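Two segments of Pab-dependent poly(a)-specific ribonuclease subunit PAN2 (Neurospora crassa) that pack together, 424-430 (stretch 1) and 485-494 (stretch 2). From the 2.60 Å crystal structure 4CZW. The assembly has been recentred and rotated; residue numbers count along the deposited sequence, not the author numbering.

Stretch 1, residues 424-430: KTYELLD
Stretch 2 (485-494) SREGVAFIDD

Residues 424-430, a segment without regular secondary structure, extended from Tyr-426 onward but kinked at Thr-425 (-101/17), pair with Ala-490 and Phe-491 of 485-494, the two chains running in the same direction there. Stretch 2 makes a type II turn (Arg-486 to Val-489, closed by Val-489 N to Arg-486 O, 3.1 Å), turns a corner at Phe-491 and continues as a strand. CA atoms pair Tyr-426 with Ala-490 (4.8 Å) and Leu-428 with Phe-491 (4.4 Å). One direct backbone hydrogen bond accompanies this register, Glu-427 N to Ala-490 O (2.7 Å, 173°); Glu-427 O then meets Phe-491 CA at 3.3 Å. A water extends the pairing, accepting from Leu-429 N (2.9 Å) and donating to Phe-491 O (2.8 Å).

Thr-425, chi1 p, donates through OG1 to Asp-493 OD2 in a very short 2.4 Å bond; Asp-493, chi1 t, points toward stretch 1. Tyr-426 (62°/-87°) also points toward its partner, CB 4.2 Å from Ala-490 CB. Glu-427 starts sideways, but its extended m,t chain brings OE1 to Arg-486 NH1 (2.9 Å), a salt bridge at the guanidinium edge; Arg-486 reaches it as m,t,m. Phe-491 (61°/-86°) offers a ring face to Leu-429, whose m,t rotamer sets CD2 4.0 Å from the ring centroid. Leu-428, also m,t, points away at CB, yet CD2 returns to 3.5 Å from Phe-491 O.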

ATOM      1  N   LYS A 424      10.507  33.535   4.749  1.00 72.08           N
ATOM      2  CA  LYS A 424       9.956  32.247   5.155  1.00 68.18           C
ATOM      3  C   LYS A 424       9.426  32.285   6.585  1.00 67.41           C
ATOM      4  O   LYS A 424       9.885  33.076   7.407  1.00 67.24           O
ATOM      5  CB  LYS A 424      11.016  31.150   5.024  1.00 63.96           C
ATOM      6  CG  LYS A 424      11.674  31.072   3.657  1.00 71.91           C
ATOM      7  CD  LYS A 424      12.737  29.985   3.621  1.00 73.53           C
ATOM      8  CE  LYS A 424      13.392  29.891   2.252  1.00 75.34           C
ATOM      9  NZ  LYS A 424      14.067  31.160   1.867  1.00 77.03           N
ATOM     10  N   THR A 425       8.457  31.422   6.872  1.00 70.45           N
ATOM     11  CA  THR A 425       7.912  31.305   8.219  1.00 57.29           C
ATOM     12  C   THR A 425       8.503  30.093   8.929  1.00 50.87           C
ATOM     13  O   THR A 425       7.966  29.626   9.932  1.00 49.24           O
ATOM     14  CB  THR A 425       6.377  31.187   8.204  1.00 50.17           C
ATOM     15  OG1 THR A 425       5.990  30.079   7.382  1.00 50.26           O
ATOM     16  CG2 THR A 425       5.750  32.460   7.659  1.00 48.78           C
ATOM     17  N   TYR A 426       9.613  29.589   8.399  1.00 51.36           N
ATOM     18  CA  TYR A 426      10.270  28.419   8.969  1.00 46.23           C
ATOM     19  C   TYR A 426      11.783  28.500   8.815  1.00 46.06           C
ATOM     20  O   TYR A 426      12.295  29.210   7.949  1.00 54.44           O
ATOM     21  CB  TYR A 426       9.746  27.137   8.313  1.00 49.48           C
ATOM     22  CG  TYR A 426      10.018  27.046   6.826  1.00 56.95           C
ATOM     23  CD1 TYR A 426       9.137  27.597   5.905  1.00 54.06           C
ATOM     24  CD2 TYR A 426      11.152  26.405   6.343  1.00 53.18           C
ATOM     25  CE1 TYR A 426       9.379  27.517   4.546  1.00 54.62           C
ATOM     26  CE2 TYR A 426      11.404  26.322   4.986  1.00 54.33           C
ATOM     27  CZ  TYR A 426      10.514  26.878   4.093  1.00 59.48           C
ATOM     28  OH  TYR A 426      10.760  26.794   2.741  1.00 64.11           O
ATOM     29  N   GLU A 427      12.492  27.766   9.665  1.00 39.68           N
ATOM     30  CA  GLU A 427      13.943  27.666   9.573  1.00 43.80           C
ATOM     31  C   GLU A 427      14.350  26.200   9.504  1.00 52.51           C
ATOM     32  O   GLU A 427      14.256  25.475  10.494  1.00 54.87           O
ATOM     33  CB  GLU A 427      14.613  28.356  10.763  1.00 43.28           C
ATOM     34  CG  GLU A 427      14.284  29.835  10.886  1.00 55.23           C
ATOM     35  CD  GLU A 427      14.993  30.496  12.051  1.00 58.71           C
ATOM     36  OE1 GLU A 427      15.924  29.879  12.612  1.00 54.27           O
ATOM     37  OE2 GLU A 427      14.619  31.633  12.408  1.00 64.31           O
ATOM     38  N   LEU A 428      14.798  25.775   8.324  1.00 55.28           N
ATOM     39  CA  LEU A 428      15.123  24.375   8.063  1.00 53.24           C
ATOM     40  C   LEU A 428      16.126  23.796   9.053  1.00 52.87           C
ATOM     41  O   LEU A 428      16.936  24.521   9.632  1.00 52.13           O
ATOM     42  CB  LEU A 428      15.665  24.217   6.640  1.00 52.90           C
ATOM     43  CG  LEU A 428      14.685  24.475   5.495  1.00 58.22           C
ATOM     44  CD1 LEU A 428      15.398  24.382   4.158  1.00 54.03           C
ATOM     45  CD2 LEU A 428      13.526  23.492   5.554  1.00 57.32           C
ATOM     46  N   LEU A 429      16.059  22.482   9.242  1.00 51.63           N
ATOM     47  CA  LEU A 429      16.979  21.784  10.130  1.00 56.25           C
ATOM     48  C   LEU A 429      18.408  21.874   9.618  1.00 54.53           C
ATOM     49  O   LEU A 429      18.657  21.741   8.420  1.00 53.91           O
ATOM     50  CB  LEU A 429      16.574  20.316  10.279  1.00 55.73           C
ATOM     51  CG  LEU A 429      15.249  20.021  10.981  1.00 57.84           C
ATOM     52  CD1 LEU A 429      14.938  18.534  10.926  1.00 56.33           C
ATOM     53  CD2 LEU A 429      15.281  20.512  12.419  1.00 50.10           C
ATOM     54  N   ASP A 430      19.347  22.105  10.529  1.00 56.78           N
ATOM     55  CA  ASP A 430      20.757  22.099  10.172  1.00 57.83           C
ATOM     56  C   ASP A 430      21.206  20.661   9.943  1.00 63.07           C
ATOM     57  O   ASP A 430      20.968  19.788  10.778  1.00 61.84           O
ATOM     58  CB  ASP A 430      21.600  22.766  11.258  1.00 62.20           C
ATOM     59  CG  ASP A 430      23.048  22.938  10.846  1.00 63.39           C
ATOM     60  OD1 ASP A 430      23.349  23.905  10.116  1.00 64.73           O
ATOM     61  OD2 ASP A 430      23.887  22.109  11.257  1.00 69.50           O
ATOM     62  N   SER A 485      17.809  25.160  21.571  1.00 57.82           N
ATOM     63  CA  SER A 485      17.843  26.615  21.660  1.00 56.15           C
ATOM     64  C   SER A 485      16.721  27.267  20.859  1.00 59.40           C
ATOM     65  O   SER A 485      16.158  28.278  21.276  1.00 65.85           O
ATOM     66  CB  SER A 485      19.195  27.140  21.177  1.00 62.28           C
ATOM     67  OG  SER A 485      19.454  26.719  19.850  1.00 77.91           O
ATOM     68  N   ARG A 486      16.407  26.688  19.704  1.00 58.52           N
ATOM     69  CA  ARG A 486      15.336  27.206  18.863  1.00 58.60           C
ATOM     70  C   ARG A 486      14.047  26.419  19.068  1.00 53.62           C
ATOM     71  O   ARG A 486      13.330  26.121  18.113  1.00 57.11           O
ATOM     72  CB  ARG A 486      15.746  27.179  17.388  1.00 52.70           C
ATOM     73  CG  ARG A 486      16.716  28.283  17.002  1.00 58.59           C
ATOM     74  CD  ARG A 486      17.009  28.270  15.510  1.00 60.40           C
ATOM     75  NE  ARG A 486      17.751  27.079  15.108  1.00 58.80           N
ATOM     76  CZ  ARG A 486      18.112  26.813  13.857  1.00 56.64           C
ATOM     77  NH1 ARG A 486      17.798  27.653  12.880  1.00 55.13           N
ATOM     78  NH2 ARG A 486      18.788  25.706  13.581  1.00 60.89           N
ATOM     79  N   GLU A 487      13.763  26.081  20.322  1.00 54.53           N
ATOM     80  CA  GLU A 487      12.516  25.413  20.671  1.00 54.44           C
ATOM     81  C   GLU A 487      11.335  26.329  20.377  1.00 51.27           C
ATOM     82  O   GLU A 487      11.280  27.458  20.863  1.00 56.91           O
ATOM     83  CB  GLU A 487      12.516  25.000  22.144  1.00 53.75           C
ATOM     84  CG  GLU A 487      11.223  24.352  22.610  1.00 64.97           C
ATOM     85  CD  GLU A 487      11.223  24.057  24.097  1.00 68.29           C
ATOM     86  OE1 GLU A 487      12.231  24.372  24.766  1.00 64.40           O
ATOM     87  OE2 GLU A 487      10.217  23.513  24.597  1.00 56.03           O
ATOM     88  N   GLY A 488      10.397  25.843  19.572  1.00 49.53           N
ATOM     89  CA  GLY A 488       9.249  26.637  19.182  1.00 42.06           C
ATOM     90  C   GLY A 488       9.352  27.127  17.751  1.00 45.96           C
ATOM     91  O   GLY A 488       8.361  27.551  17.157  1.00 43.59           O
ATOM     92  N   VAL A 489      10.558  27.065  17.195  1.00 43.96           N
ATOM     93  CA  VAL A 489      10.794  27.507  15.825  1.00 48.21           C
ATOM     94  C   VAL A 489      10.475  26.396  14.827  1.00 47.31           C
ATOM     95  O   VAL A 489      10.968  25.275  14.952  1.00 49.90           O
ATOM     96  CB  VAL A 489      12.251  27.967  15.623  1.00 50.79           C
ATOM     97  CG1 VAL A 489      12.465  28.450  14.197  1.00 47.32           C
ATOM     98  CG2 VAL A 489      12.602  29.062  16.619  1.00 48.91           C
ATOM     99  N   ALA A 490       9.648  26.717  13.837  1.00 39.05           N
ATOM    100  CA  ALA A 490       9.241  25.744  12.831  1.00 53.38           C
ATOM    101  C   ALA A 490      10.370  25.442  11.851  1.00 52.45           C
ATOM    102  O   ALA A 490      11.109  26.338  11.445  1.00 51.27           O
ATOM    103  CB  ALA A 490       8.014  26.243  12.084  1.00 39.20           C
ATOM    104  N   PHE A 491      10.500  24.172  11.479  1.00 48.91           N
ATOM    105  CA  PHE A 491      11.466  23.774  10.461  1.00 51.28           C
ATOM    106  C   PHE A 491      10.739  23.200   9.249  1.00 48.81           C
ATOM    107  O   PHE A 491      11.347  22.939   8.211  1.00 54.49           O
ATOM    108  CB  PHE A 491      12.474  22.766  11.024  1.00 50.46           C
ATOM    109  CG  PHE A 491      11.859  21.480  11.506  1.00 48.90           C
ATOM    110  CD1 PHE A 491      11.364  21.371  12.794  1.00 49.74           C
ATOM    111  CD2 PHE A 491      11.799  20.374  10.675  1.00 48.48           C
ATOM    112  CE1 PHE A 491      10.808  20.185  13.239  1.00 47.06           C
ATOM    113  CE2 PHE A 491      11.245  19.189  11.113  1.00 50.51           C
ATOM    114  CZ  PHE A 491      10.751  19.093  12.396  1.00 50.58           C
ATOM    115  N   ILE A 492       9.432  23.005   9.395  1.00 47.09           N
ATOM    116  CA  ILE A 492       8.577  22.614   8.281  1.00 39.13           C
ATOM    117  C   ILE A 492       7.289  23.427   8.302  1.00 50.66           C
ATOM    118  O   ILE A 492       6.567  23.433   9.298  1.00 55.37           O
ATOM    119  CB  ILE A 492       8.216  21.115   8.316  1.00 46.30           C
ATOM    120  CG1 ILE A 492       9.460  20.251   8.105  1.00 48.01           C
ATOM    121  CG2 ILE A 492       7.183  20.792   7.247  1.00 39.12           C
ATOM    122  CD1 ILE A 492       9.177  18.765   8.136  1.00 30.03           C
ATOM    123  N   ASP A 493       7.010  24.119   7.203  1.00 49.73           N
ATOM    124  CA  ASP A 493       5.751  24.837   7.048  1.00 46.68           C
ATOM    125  C   ASP A 493       5.319  24.782   5.589  1.00 48.09           C
ATOM    126  O   ASP A 493       5.306  25.797   4.892  1.00 46.74           O
ATOM    127  CB  ASP A 493       5.881  26.286   7.522  1.00 48.66           C
ATOM    128  CG  ASP A 493       4.542  26.997   7.597  1.00 48.20           C
ATOM    129  OD1 ASP A 493       3.515  26.317   7.809  1.00 38.62           O
ATOM    130  OD2 ASP A 493       4.514  28.237   7.445  1.00 40.53           O
ATOM    131  N   ASP A 494       4.971  23.584   5.136  1.00 49.25           N
ATOM    132  CA  ASP A 494       4.649  23.358   3.734  1.00 45.47           C
ATOM    133  C   ASP A 494       3.174  23.573   3.423  1.00 50.62           C
ATOM    134  O   ASP A 494       2.297  23.078   4.131  1.00 51.14           O
ATOM    135  CB  ASP A 494       5.052  21.941   3.321  1.00 38.45           C
ATOM    136  CG  ASP A 494       6.541  21.697   3.447  1.00 51.28           C
ATOM    137  OD1 ASP A 494       7.313  22.676   3.373  1.00 58.57           O
ATOM    138  OD2 ASP A 494       6.939  20.526   3.617  1.00 47.92           O
TER
HETATM  139  O   HOH W   1      13.662  21.326   8.161  1.00 42.32           O